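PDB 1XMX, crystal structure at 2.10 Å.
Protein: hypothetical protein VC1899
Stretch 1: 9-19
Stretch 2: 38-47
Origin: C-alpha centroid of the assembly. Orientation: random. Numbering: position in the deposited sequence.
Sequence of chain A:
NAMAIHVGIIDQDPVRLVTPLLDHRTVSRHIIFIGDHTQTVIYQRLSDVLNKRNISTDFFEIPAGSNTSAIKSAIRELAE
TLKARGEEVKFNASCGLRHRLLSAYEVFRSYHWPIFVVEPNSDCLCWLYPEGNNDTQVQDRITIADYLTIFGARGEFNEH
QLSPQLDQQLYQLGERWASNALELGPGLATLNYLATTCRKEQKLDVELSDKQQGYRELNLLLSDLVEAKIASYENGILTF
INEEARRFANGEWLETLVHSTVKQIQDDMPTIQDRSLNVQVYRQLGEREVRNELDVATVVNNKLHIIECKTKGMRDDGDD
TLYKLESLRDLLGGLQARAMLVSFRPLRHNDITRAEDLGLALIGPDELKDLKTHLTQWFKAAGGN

Stretch 1, residues 9-19: IIDQDPVRLVT
Stretch 2, residues 38-47: TQTVIYQRLS

The polar link between these two segments of hypothetical protein VC1899 is made twice over at a single backbone carbonyl, once directly and once through water. The amide nitrogen NE2 of Q39 donates to O of I10 at 3.4 Å, a weak hydrogen bond with an N-H...O angle of 138°. One water molecule donates to the same I10 O at 3.1 Å and also to OE1 of Q39 at 2.8 Å, so both ends of the glutamine amide are tied to one carbonyl. The example illustrates a general principle: a helix packs on a loop chiefly through apolar side chains, while a polar group near its N-terminus bonds to a backbone acceptor of the loop, here buried, at one end of the patch.

The helical partner is regular. T38 and Q39 close a 3-10 segment, with Q39 at the N-cap position (phi/psi -99/8°), and the helix runs from T40 through S47. Its i to i+4 ladder begins with Y43 N to Q39 O at 3.0 Å and includes L46 N to I42 O at 2.8 Å; OG of S47 also donates to O of Y43 at 2.9 Å. The other segment is mostly irregular. I10 is extended (-62/139°), D11 more so (-140/-168°), and Q12 turns back at -78/-15°. OD1 of D11 accepts a weak bond from N of D13 at 2.8 Å, a local brace for this turn. P14 (-97/23°, C-gamma endo) leads into a weakly bonded helix at about V15 to T19, where L17 N reaches P14 O at 3.0 Å and T19 N reaches V15 O at 3.1 Å.

Register is set by two pairs of CA atoms, I10 with Q39 at 7.3 Å and V18 with L46 at 7.4 Å. Both segments therefore advance in the same sense along the contact, which buries 433 Å² in total.

I10 is the hub. Its CA-to-CB bond points toward the helix, and its m,t rotamer (-77°, 165°) spreads the side chain over three helix residues: CG2 lies 3.6 Å from CG2 of I42, CD1 3.8 Å from CB of Y43, and CG1 3.7 Å from CD1 of L46. I42 (m, t) and L46 (m, t), one helical turn apart, also point toward the loop. Y43, with chi1 t, starts sideways and its end leads away, which leaves its CB as the point of contact.

P14 extends the apolar surface, its CG standing 3.9 Å from CG2 of I42 and 3.9 Å from CD2 of L46. V18 (t) completes it, with CG2 3.6 Å from CD2 of L46. L46 thus touches I10, P14 and V18, spanning loop and weak helix alike.

At the exposed margin, Q12 leaves its backbone pointing away, but its chi angles of -48°, -63° and -67° fold the end back. NE2 of Q12 then lies 3.5 Å from CD1 of I42, a packing contact.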

ATOM      1  N   ILE A   9       9.877  21.164   1.320  1.00 19.05           N
ATOM      2  CA  ILE A   9       9.254  21.652   2.557  1.00 20.81           C
ATOM      3  C   ILE A   9       8.490  20.469   3.158  1.00 21.50           C
ATOM      4  O   ILE A   9       7.607  19.912   2.523  1.00 20.03           O
ATOM      5  CB  ILE A   9       8.262  22.830   2.352  1.00 20.73           C
ATOM      6  CG1 ILE A   9       8.856  23.994   1.509  1.00 21.66           C
ATOM      7  CG2 ILE A   9       7.815  23.392   3.719  1.00 18.48           C
ATOM      8  CD1 ILE A   9       9.982  24.540   2.069  1.00 24.47           C
ATOM      9  N   ILE A  10       8.889  20.039   4.348  1.00 22.18           N
ATOM     10  CA  ILE A  10       8.209  18.926   4.990  1.00 22.62           C
ATOM     11  C   ILE A  10       6.741  19.254   5.272  1.00 24.11           C
ATOM     12  O   ILE A  10       6.386  20.372   5.695  1.00 23.46           O
ATOM     13  CB  ILE A  10       8.926  18.480   6.308  1.00 23.55           C
ATOM     14  CG1 ILE A  10      10.195  17.650   6.002  1.00 22.39           C
ATOM     15  CG2 ILE A  10       7.964  17.596   7.206  1.00 23.29           C
ATOM     16  CD1 ILE A  10      11.104  17.515   7.187  1.00 22.63           C
ATOM     17  N   ASP A  11       5.883  18.268   5.036  1.00 24.69           N
ATOM     18  CA  ASP A  11       4.539  18.312   5.581  1.00 23.45           C
ATOM     19  C   ASP A  11       4.118  16.921   6.067  1.00 23.92           C
ATOM     20  O   ASP A  11       4.971  16.064   6.193  1.00 20.83           O
ATOM     21  CB  ASP A  11       3.530  19.002   4.637  1.00 24.95           C
ATOM     22  CG  ASP A  11       3.201  18.192   3.387  1.00 25.83           C
ATOM     23  OD1 ASP A  11       3.558  16.995   3.317  1.00 26.65           O
ATOM     24  OD2 ASP A  11       2.575  18.774   2.469  1.00 25.95           O
ATOM     25  N   GLN A  12       2.831  16.720   6.378  1.00 25.03           N
ATOM     26  CA  GLN A  12       2.367  15.451   6.901  1.00 28.13           C
ATOM     27  C   GLN A  12       2.221  14.404   5.804  1.00 26.94           C
ATOM     28  O   GLN A  12       2.150  13.240   6.080  1.00 26.90           O
ATOM     29  CB  GLN A  12       1.064  15.615   7.669  1.00 32.79           C
ATOM     30  CG  GLN A  12       1.094  16.773   8.675  1.00 39.59           C
ATOM     31  CD  GLN A  12       2.125  16.638   9.833  1.00 43.62           C
ATOM     32  OE1 GLN A  12       1.987  15.746  10.690  1.00 45.76           O
ATOM     33  NE2 GLN A  12       3.137  17.570   9.886  1.00 43.65           N
ATOM     34  N   ASP A  13       2.218  14.808   4.547  1.00 24.34           N
ATOM     35  CA  ASP A  13       2.330  13.801   3.483  1.00 23.08           C
ATOM     36  C   ASP A  13       3.470  14.107   2.500  1.00 22.08           C
ATOM     37  O   ASP A  13       3.220  14.667   1.456  1.00 22.02           O
ATOM     38  CB  ASP A  13       0.967  13.700   2.769  1.00 23.04           C
ATOM     39  CG  ASP A  13       0.952  12.695   1.702  1.00 24.84           C
ATOM     40  OD1 ASP A  13       2.011  12.180   1.253  1.00 29.72           O
ATOM     41  OD2 ASP A  13      -0.134  12.403   1.266  1.00 25.85           O
ATOM     42  N   PRO A  14       4.731  13.791   2.860  1.00 22.53           N
ATOM     43  CA  PRO A  14       5.887  14.237   2.094  1.00 21.23           C
ATOM     44  C   PRO A  14       6.455  13.243   1.108  1.00 20.57           C
ATOM     45  O   PRO A  14       7.603  13.369   0.730  1.00 20.62           O
ATOM     46  CB  PRO A  14       6.921  14.470   3.178  1.00 22.13           C
ATOM     47  CG  PRO A  14       6.585  13.421   4.230  1.00 21.60           C
ATOM     48  CD  PRO A  14       5.153  13.055   4.065  1.00 22.63           C
ATOM     49  N   VAL A  15       5.668  12.288   0.655  1.00 17.64           N
ATOM     50  CA  VAL A  15       6.163  11.299  -0.284  1.00 16.24           C
ATOM     51  C   VAL A  15       6.739  11.868  -1.587  1.00 15.49           C
ATOM     52  O   VAL A  15       7.656  11.322  -2.151  1.00 15.56           O
ATOM     53  CB  VAL A  15       5.023  10.340  -0.676  1.00 18.04           C
ATOM     54  CG1 VAL A  15       5.500   9.365  -1.764  1.00 18.05           C
ATOM     55  CG2 VAL A  15       4.573   9.550   0.551  1.00 18.97           C
ATOM     56  N   ARG A  16       6.163  12.945  -2.076  1.00 15.73           N
ATOM     57  CA  ARG A  16       6.572  13.515  -3.345  1.00 16.19           C
ATOM     58  C   ARG A  16       7.896  14.306  -3.209  1.00 17.67           C
ATOM     59  O   ARG A  16       8.420  14.771  -4.204  1.00 20.09           O
ATOM     60  CB  ARG A  16       5.436  14.389  -3.928  1.00 15.30           C
ATOM     61  CG  ARG A  16       4.299  13.567  -4.540  1.00 14.15           C
ATOM     62  CD  ARG A  16       3.177  14.513  -4.865  1.00 15.52           C
ATOM     63  NE  ARG A  16       2.633  15.111  -3.641  1.00 16.11           N
ATOM     64  CZ  ARG A  16       2.150  16.336  -3.571  1.00 17.80           C
ATOM     65  NH1 ARG A  16       2.139  17.101  -4.656  1.00 19.15           N
ATOM     66  NH2 ARG A  16       1.711  16.799  -2.413  1.00 18.71           N
ATOM     67  N   LEU A  17       8.434  14.426  -1.998  1.00 17.47           N
ATOM     68  CA  LEU A  17       9.825  14.931  -1.786  1.00 18.58           C
ATOM     69  C   LEU A  17      10.854  13.824  -1.899  1.00 19.35           C
ATOM     70  O   LEU A  17      12.030  14.089  -2.124  1.00 20.82           O
ATOM     71  CB  LEU A  17       9.964  15.577  -0.417  1.00 19.18           C
ATOM     72  CG  LEU A  17       9.064  16.764  -0.129  1.00 17.79           C
ATOM     73  CD1 LEU A  17       9.351  17.344   1.279  1.00 19.69           C
ATOM     74  CD2 LEU A  17       9.203  17.850  -1.232  1.00 18.16           C
ATOM     75  N   VAL A  18      10.403  12.573  -1.783  1.00 16.67           N
ATOM     76  CA  VAL A  18      11.297  11.447  -1.858  1.00 16.16           C
ATOM     77  C   VAL A  18      11.318  10.857  -3.279  1.00 18.25           C
ATOM     78  O   VAL A  18      12.388  10.500  -3.791  1.00 20.11           O
ATOM     79  CB  VAL A  18      10.787  10.326  -0.864  1.00 15.31           C
ATOM     80  CG1 VAL A  18      11.458   9.007  -1.084  1.00 12.98           C
ATOM     81  CG2 VAL A  18      11.022  10.747   0.546  1.00 16.02           C
ATOM     82  N   THR A  19      10.144  10.709  -3.915  1.00 17.62           N
ATOM     83  CA  THR A  19      10.114   9.994  -5.200  1.00 17.61           C
ATOM     84  C   THR A  19      10.969  10.601  -6.362  1.00 19.97           C
ATOM     85  O   THR A  19      11.520   9.854  -7.148  1.00 22.01           O
ATOM     86  CB  THR A  19       8.682   9.652  -5.625  1.00 16.54           C
ATOM     87  OG1 THR A  19       7.917  10.844  -5.778  1.00 14.82           O
ATOM     88  CG2 THR A  19       7.988   8.774  -4.556  1.00 15.60           C
ATOM     89  N   THR A  38       8.916  20.665  15.495  1.00 21.31           N
ATOM     90  CA  THR A  38       8.076  19.505  15.717  1.00 21.59           C
ATOM     91  C   THR A  38       8.085  18.524  14.503  1.00 22.60           C
ATOM     92  O   THR A  38       7.542  17.459  14.584  1.00 23.02           O
ATOM     93  CB  THR A  38       6.599  19.866  16.014  1.00 23.13           C
ATOM     94  OG1 THR A  38       5.950  20.201  14.787  1.00 26.66           O
ATOM     95  CG2 THR A  38       6.472  20.998  17.018  1.00 20.88           C
ATOM     96  N   GLN A  39       8.691  18.890  13.396  1.00 20.24           N
ATOM     97  CA  GLN A  39       8.734  17.994  12.258  1.00 20.18           C
ATOM     98  C   GLN A  39      10.077  17.230  12.161  1.00 19.40           C
ATOM     99  O   GLN A  39      10.328  16.538  11.168  1.00 19.21           O
ATOM    100  CB  GLN A  39       8.467  18.803  10.982  1.00 17.43           C
ATOM    101  CG  GLN A  39       7.053  19.302  10.955  1.00 17.89           C
ATOM    102  CD  GLN A  39       6.780  20.160   9.757  1.00 19.73           C
ATOM    103  OE1 GLN A  39       7.518  21.122   9.504  1.00 18.57           O
ATOM    104  NE2 GLN A  39       5.765  19.799   8.976  1.00 19.00           N
ATOM    105  N   THR A  40      10.920  17.360  13.181  1.00 20.19           N
ATOM    106  CA  THR A  40      12.166  16.584  13.302  1.00 22.39           C
ATOM    107  C   THR A  40      11.939  15.065  13.082  1.00 22.13           C
ATOM    108  O   THR A  40      12.742  14.360  12.429  1.00 21.10           O
ATOM    109  CB  THR A  40      12.778  16.794  14.731  1.00 24.08           C
ATOM    110  OG1 THR A  40      13.134  18.163  14.908  1.00 23.53           O
ATOM    111  CG2 THR A  40      14.020  15.927  14.914  1.00 25.54           C
ATOM    112  N   VAL A  41      10.836  14.553  13.611  1.00 20.61           N
ATOM    113  CA  VAL A  41      10.583  13.099  13.502  1.00 22.26           C
ATOM    114  C   VAL A  41      10.272  12.682  12.031  1.00 21.73           C
ATOM    115  O   VAL A  41      10.785  11.678  11.547  1.00 18.01           O
ATOM    116  CB  VAL A  41       9.515  12.631  14.523  1.00 23.42           C
ATOM    117  CG1 VAL A  41       8.167  13.367  14.239  1.00 23.64           C
ATOM    118  CG2 VAL A  41       9.399  11.073  14.510  1.00 24.09           C
ATOM    119  N   ILE A  42       9.460  13.491  11.324  1.00 21.68           N
ATOM    120  CA  ILE A  42       9.192  13.292   9.917  1.00 19.90           C
ATOM    121  C   ILE A  42      10.520  13.328   9.170  1.00 18.84           C
ATOM    122  O   ILE A  42      10.829  12.417   8.379  1.00 19.24           O
ATOM    123  CB  ILE A  42       8.208  14.363   9.323  1.00 20.56           C
ATOM    124  CG1 ILE A  42       6.869  14.379  10.098  1.00 23.43           C
ATOM    125  CG2 ILE A  42       7.913  14.058   7.877  1.00 18.13           C
ATOM    126  CD1 ILE A  42       5.997  15.620   9.796  1.00 23.59           C
ATOM    127  N   TYR A  43      11.333  14.346   9.425  1.00 18.57           N
ATOM    128  CA  TYR A  43      12.688  14.378   8.895  1.00 18.28           C
ATOM    129  C   TYR A  43      13.523  13.079   9.079  1.00 18.77           C
ATOM    130  O   TYR A  43      14.182  12.623   8.132  1.00 20.31           O
ATOM    131  CB  TYR A  43      13.460  15.579   9.414  1.00 19.15           C
ATOM    132  CG  TYR A  43      14.961  15.501   9.141  1.00 20.33           C
ATOM    133  CD1 TYR A  43      15.480  15.676   7.844  1.00 21.25           C
ATOM    134  CD2 TYR A  43      15.864  15.240  10.173  1.00 20.41           C
ATOM    135  CE1 TYR A  43      16.900  15.604   7.587  1.00 20.01           C
ATOM    136  CE2 TYR A  43      17.236  15.194   9.948  1.00 19.71           C
ATOM    137  CZ  TYR A  43      17.754  15.356   8.638  1.00 21.57           C
ATOM    138  OH  TYR A  43      19.152  15.328   8.418  1.00 22.68           O
ATOM    139  N   GLN A  44      13.560  12.566  10.298  1.00 18.08           N
ATOM    140  CA  GLN A  44      14.273  11.358  10.639  1.00 21.68           C
ATOM    141  C   GLN A  44      13.753  10.162   9.804  1.00 21.09           C
ATOM    142  O   GLN A  44      14.551   9.386   9.260  1.00 19.31           O
ATOM    143  CB  GLN A  44      14.185  11.088  12.144  1.00 23.30           C
ATOM    144  CG  GLN A  44      14.909  12.160  12.992  1.00 26.74           C
ATOM    145  CD  GLN A  44      14.623  12.019  14.504  1.00 26.86           C
ATOM    146  OE1 GLN A  44      13.819  11.191  14.932  1.00 29.25           O
ATOM    147  NE2 GLN A  44      15.282  12.838  15.298  1.00 29.11           N
ATOM    148  N   ARG A  45      12.432  10.072   9.654  1.00 20.95           N
ATOM    149  CA  ARG A  45      11.816   9.012   8.823  1.00 19.97           C
ATOM    150  C   ARG A  45      12.150   9.150   7.328  1.00 20.85           C
ATOM    151  O   ARG A  45      12.453   8.131   6.623  1.00 20.83           O
ATOM    152  CB  ARG A  45      10.317   9.033   8.991  1.00 16.97           C
ATOM    153  CG  ARG A  45       9.851   8.570  10.332  1.00 17.83           C
ATOM    154  CD  ARG A  45       8.391   8.923  10.439  1.00 21.59           C
ATOM    155  NE  ARG A  45       7.853   8.827  11.782  1.00 23.57           N
ATOM    156  CZ  ARG A  45       6.754   9.475  12.193  1.00 26.21           C
ATOM    157  NH1 ARG A  45       6.096  10.274  11.357  1.00 25.76           N
ATOM    158  NH2 ARG A  45       6.321   9.335  13.457  1.00 25.21           N
ATOM    159  N   LEU A  46      12.007  10.369   6.811  1.00 18.18           N
ATOM    160  CA  LEU A  46      12.416  10.671   5.437  1.00 18.38           C
ATOM    161  C   LEU A  46      13.869  10.273   5.187  1.00 18.04           C
ATOM    162  O   LEU A  46      14.219   9.733   4.116  1.00 16.65           O
ATOM    163  CB  LEU A  46      12.285  12.179   5.150  1.00 16.33           C
ATOM    164  CG  LEU A  46      10.847  12.649   5.061  1.00 17.60           C
ATOM    165  CD1 LEU A  46      10.737  14.125   4.886  1.00 16.29           C
ATOM    166  CD2 LEU A  46      10.135  11.950   3.853  1.00 18.30           C
ATOM    167  N   SER A  47      14.714  10.592   6.167  1.00 18.75           N
ATOM    168  CA  SER A  47      16.134  10.272   6.106  1.00 19.99           C
ATOM    169  C   SER A  47      16.418   8.795   6.152  1.00 21.32           C
ATOM    170  O   SER A  47      17.343   8.376   5.507  1.00 20.84           O
ATOM    171  CB  SER A  47      16.869  10.942   7.248  1.00 19.59           C
ATOM    172  OG  SER A  47      16.813  12.339   7.033  1.00 20.33           O
TER
HETATM  173  O   HOH W   1       7.147  22.890   7.374  1.00 31.60           O